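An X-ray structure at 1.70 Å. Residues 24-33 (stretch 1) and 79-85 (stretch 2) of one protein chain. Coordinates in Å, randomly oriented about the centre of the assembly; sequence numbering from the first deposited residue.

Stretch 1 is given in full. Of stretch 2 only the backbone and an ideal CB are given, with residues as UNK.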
# COMPACT_ATOMS: atom_id res chain seq x y z
N ILE A 24 -0.24 -6.30 -15.08
CA ILE A 24 -0.04 -4.85 -15.12
C ILE A 24 0.15 -4.30 -13.70
O ILE A 24 1.01 -3.44 -13.46
CB ILE A 24 -1.24 -4.10 -15.77
CG1 ILE A 24 -1.53 -4.65 -17.18
CG2 ILE A 24 -0.97 -2.60 -15.80
CD1 ILE A 24 -2.73 -3.99 -17.88
N SER A 25 -0.68 -4.77 -12.77
CA SER A 25 -0.59 -4.31 -11.40
C SER A 25 0.77 -4.64 -10.78
O SER A 25 1.20 -3.93 -9.89
CB SER A 25 -1.71 -4.90 -10.54
OG SER A 25 -2.96 -4.46 -11.04
N ALA A 26 1.41 -5.73 -11.23
CA ALA A 26 2.78 -6.10 -10.79
C ALA A 26 3.76 -4.96 -11.07
O ALA A 26 4.63 -4.66 -10.23
CB ALA A 26 3.26 -7.39 -11.47
N LYS A 27 3.61 -4.33 -12.24
CA LYS A 27 4.50 -3.20 -12.61
C LYS A 27 4.26 -1.99 -11.70
O LYS A 27 5.21 -1.28 -11.31
CB LYS A 27 4.33 -2.82 -14.11
CG LYS A 27 4.79 -3.92 -15.07
CD LYS A 27 4.23 -3.76 -16.48
CE LYS A 27 4.70 -2.49 -17.16
NZ LYS A 27 4.18 -2.43 -18.56
N LEU A 28 3.00 -1.79 -11.31
CA LEU A 28 2.65 -0.75 -10.37
C LEU A 28 3.19 -1.01 -8.95
O LEU A 28 3.70 -0.09 -8.32
CB LEU A 28 1.13 -0.56 -10.36
CG LEU A 28 0.54 0.65 -9.63
CD1 LEU A 28 1.22 1.98 -9.94
CD2 LEU A 28 -0.93 0.71 -10.06
N VAL A 29 3.09 -2.24 -8.47
CA VAL A 29 3.71 -2.59 -7.18
C VAL A 29 5.21 -2.37 -7.23
O VAL A 29 5.80 -1.89 -6.26
CB VAL A 29 3.37 -4.06 -6.78
CG1 VAL A 29 4.18 -4.56 -5.55
CG2 VAL A 29 1.86 -4.18 -6.50
N ALA A 30 5.82 -2.65 -8.37
CA ALA A 30 7.27 -2.51 -8.43
C ALA A 30 7.66 -1.03 -8.36
O ALA A 30 8.64 -0.64 -7.69
CB ALA A 30 7.84 -3.22 -9.71
N ILE A 31 6.88 -0.18 -9.03
CA ILE A 31 7.10 1.25 -8.95
C ILE A 31 6.97 1.74 -7.52
O ILE A 31 7.81 2.50 -7.04
CB ILE A 31 6.12 1.98 -9.91
CG1 ILE A 31 6.54 1.71 -11.37
CG2 ILE A 31 6.04 3.45 -9.60
CD1 ILE A 31 5.46 1.96 -12.43
N MET A 32 5.92 1.30 -6.82
CA MET A 32 5.76 1.79 -5.46
C MET A 32 6.82 1.22 -4.52
O MET A 32 7.31 1.91 -3.63
CB MET A 32 4.36 1.51 -4.91
CG MET A 32 3.23 2.13 -5.72
SD MET A 32 3.30 3.93 -5.78
CE MET A 32 2.93 4.36 -4.10
N ASP A 33 7.18 -0.05 -4.72
CA ASP A 33 8.25 -0.67 -3.93
C ASP A 33 9.56 0.13 -4.02
O ASP A 33 10.23 0.34 -3.00
CB ASP A 33 8.45 -2.13 -4.36
CG ASP A 33 9.58 -2.79 -3.62
OD1 ASP A 33 9.36 -3.11 -2.43
OD2 ASP A 33 10.67 -2.95 -4.22
N UNK A 79 -6.97 -5.61 -3.57
CA UNK A 79 -5.81 -6.53 -3.65
C UNK A 79 -4.52 -5.78 -3.95
O UNK A 79 -3.46 -6.12 -3.39
CB UNK A 79 -6.04 -7.59 -4.72
N UNK A 80 -4.59 -4.77 -4.83
CA UNK A 80 -3.43 -3.96 -5.18
C UNK A 80 -2.90 -3.27 -3.93
O UNK A 80 -1.69 -3.29 -3.67
CB UNK A 80 -3.78 -2.93 -6.26
N UNK A 81 -3.81 -2.66 -3.17
CA UNK A 81 -3.39 -1.95 -1.97
C UNK A 81 -2.86 -2.85 -0.89
O UNK A 81 -1.98 -2.43 -0.15
CB UNK A 81 -4.56 -1.14 -1.41
N UNK A 82 -3.35 -4.10 -0.81
CA UNK A 82 -2.73 -5.06 0.12
C UNK A 82 -1.29 -5.37 -0.26
O UNK A 82 -0.45 -5.48 0.63
CB UNK A 82 -3.54 -6.36 0.16
N UNK A 83 -0.99 -5.47 -1.55
CA UNK A 83 0.38 -5.69 -2.02
C UNK A 83 1.28 -4.49 -1.79
O UNK A 83 2.45 -4.63 -1.40
CB UNK A 83 0.37 -6.04 -3.51
N UNK A 84 0.76 -3.31 -2.07
CA UNK A 84 1.48 -2.06 -1.82
C UNK A 84 1.78 -1.98 -0.31
O UNK A 84 2.90 -1.71 0.09
CB UNK A 84 0.67 -0.85 -2.29
N UNK A 85 0.77 -2.24 0.51
CA UNK A 85 0.97 -2.24 1.97
C UNK A 85 2.04 -3.23 2.43
O UNK A 85 2.82 -2.94 3.33
CB UNK A 85 -0.35 -2.56 2.67

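Two helices run side by side in roughly the same direction, their axes 32° apart and 9.7 Å at closest approach. The backbones come nearest where V29 lies against position 84, CA to CA 5.8 Å. Stretch 1 offers this neighbour a mostly apolar strip, S25, L28, V29 and M32, spaced three and four residues apart as a helix face requires.

Position 79 has helical angles (-63/-39), and its ideal CB finds nothing of stretch 1 within 5.5 Å. Many side chains that tolerate a helix would serve. The deposited residue is M79, with chi1 and chi2 both m; its closest side-chain approach, M79 CB to S25 OG, is 7.8 Å, and it adds nothing to this contact.

At position 80 the CA-to-CB bond points toward stretch 1, and the ideal CB lies 5.1 Å from S25 OG. That hydroxyl might invite a small polar partner, but the methyls of L28 and V29 lie further along the same face, and the gap is deep enough for a branched chain. Leucine, isoleucine or methionine would all be plausible. L80 is deposited, chi1 t and chi2 p: L80 CD1 sits 3.8 Å from V29 CG2 and 4.1 Å from S25 O, and L80 CD2 lies 3.8 Å from L28 CD2. It makes no hydrogen bond to S25, whose OG is satisfied elsewhere in the structure.

Position 81 turns its CB away, so stretch 1 sets little limit on its size or polarity. The residue is F81; the end of its side chain swings nearer than its CB suggests, yet F81 CE1 remains 6.9 Å from M32 CE.

Position 82 is likewise beyond reach, and the visible atoms favour no particular chemistry. L82 occupies it, with L82 CB 8.9 Å from V29 CG2.

Position 83 points toward stretch 1 at close quarters: the ideal CB is already 3.8 Å from V29 CG2. The first carbons therefore need to be apolar, but no charged group of stretch 1 stands nearby to specify what follows. Alanine would fit, as would a long chain able to lead its end off the contact. R83 takes the second course. Its CB packs 3.8 Å from V29 CG2, and with chi2 and chi3 both t the chain extends its guanidinium beyond the strip, with no salt bridge to stretch 1.

At position 84 the CA-to-CB bond points sideways, and the ideal CB lies 5.1 Å from M32 CB and 5.5 Å from V29 CG2. Between V29 and M32 is an apolar hollow that a short side chain would leave unfilled; isoleucine, leucine or methionine could bend into it. I84 does so with chi1 and chi2 both m, bringing its end nearer: CD1 lies 3.7 Å from V29 CG2 and 3.8 Å from M32 CG. V29 CG2 is thus shared by 80, 83 and 84, a single methyl serving three partners.

Position 85 is out of reach, so stretch 1 gives no guidance. N85 is deposited and takes no part in the contact.

The rule is carbon packing: no hydrogen bond crosses between the helices.

Stretch 2 79-85: MLFLRIN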
# COMPACT_ATOMS: atom_id res chain seq x y z
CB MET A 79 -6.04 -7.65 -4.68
CG MET A 79 -7.21 -8.59 -4.43
SD MET A 79 -7.17 -9.49 -2.88
CE MET A 79 -8.18 -8.45 -1.83
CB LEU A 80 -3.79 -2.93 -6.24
CG LEU A 80 -2.77 -1.85 -6.55
CD1 LEU A 80 -1.48 -2.43 -7.12
CD2 LEU A 80 -3.37 -0.79 -7.49
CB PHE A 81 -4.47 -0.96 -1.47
CG PHE A 81 -4.35 0.38 -2.13
CD1 PHE A 81 -3.59 1.41 -1.55
CD2 PHE A 81 -4.93 0.59 -3.37
CE1 PHE A 81 -3.45 2.66 -2.20
CE2 PHE A 81 -4.80 1.81 -4.03
CZ PHE A 81 -4.06 2.85 -3.44
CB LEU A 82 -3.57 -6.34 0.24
CG LEU A 82 -4.88 -6.08 0.96
CD1 LEU A 82 -5.76 -7.32 0.74
CD2 LEU A 82 -4.70 -5.83 2.50
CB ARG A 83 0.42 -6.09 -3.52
CG ARG A 83 -0.35 -7.36 -3.81
CD ARG A 83 -0.11 -7.94 -5.21
NE ARG A 83 -0.32 -9.40 -5.11
CZ ARG A 83 -0.36 -10.26 -6.12
NH1 ARG A 83 -0.21 -9.84 -7.38
NH2 ARG A 83 -0.56 -11.55 -5.88
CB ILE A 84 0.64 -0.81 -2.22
CG1 ILE A 84 0.39 -0.74 -3.74
CG2 ILE A 84 1.29 0.47 -1.72
CD1 ILE A 84 1.53 -1.03 -4.61
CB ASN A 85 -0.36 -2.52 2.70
CG ASN A 85 -0.24 -2.45 4.20
OD1 ASN A 85 -0.45 -3.45 4.92
ND2 ASN A 85 0.09 -1.30 4.68
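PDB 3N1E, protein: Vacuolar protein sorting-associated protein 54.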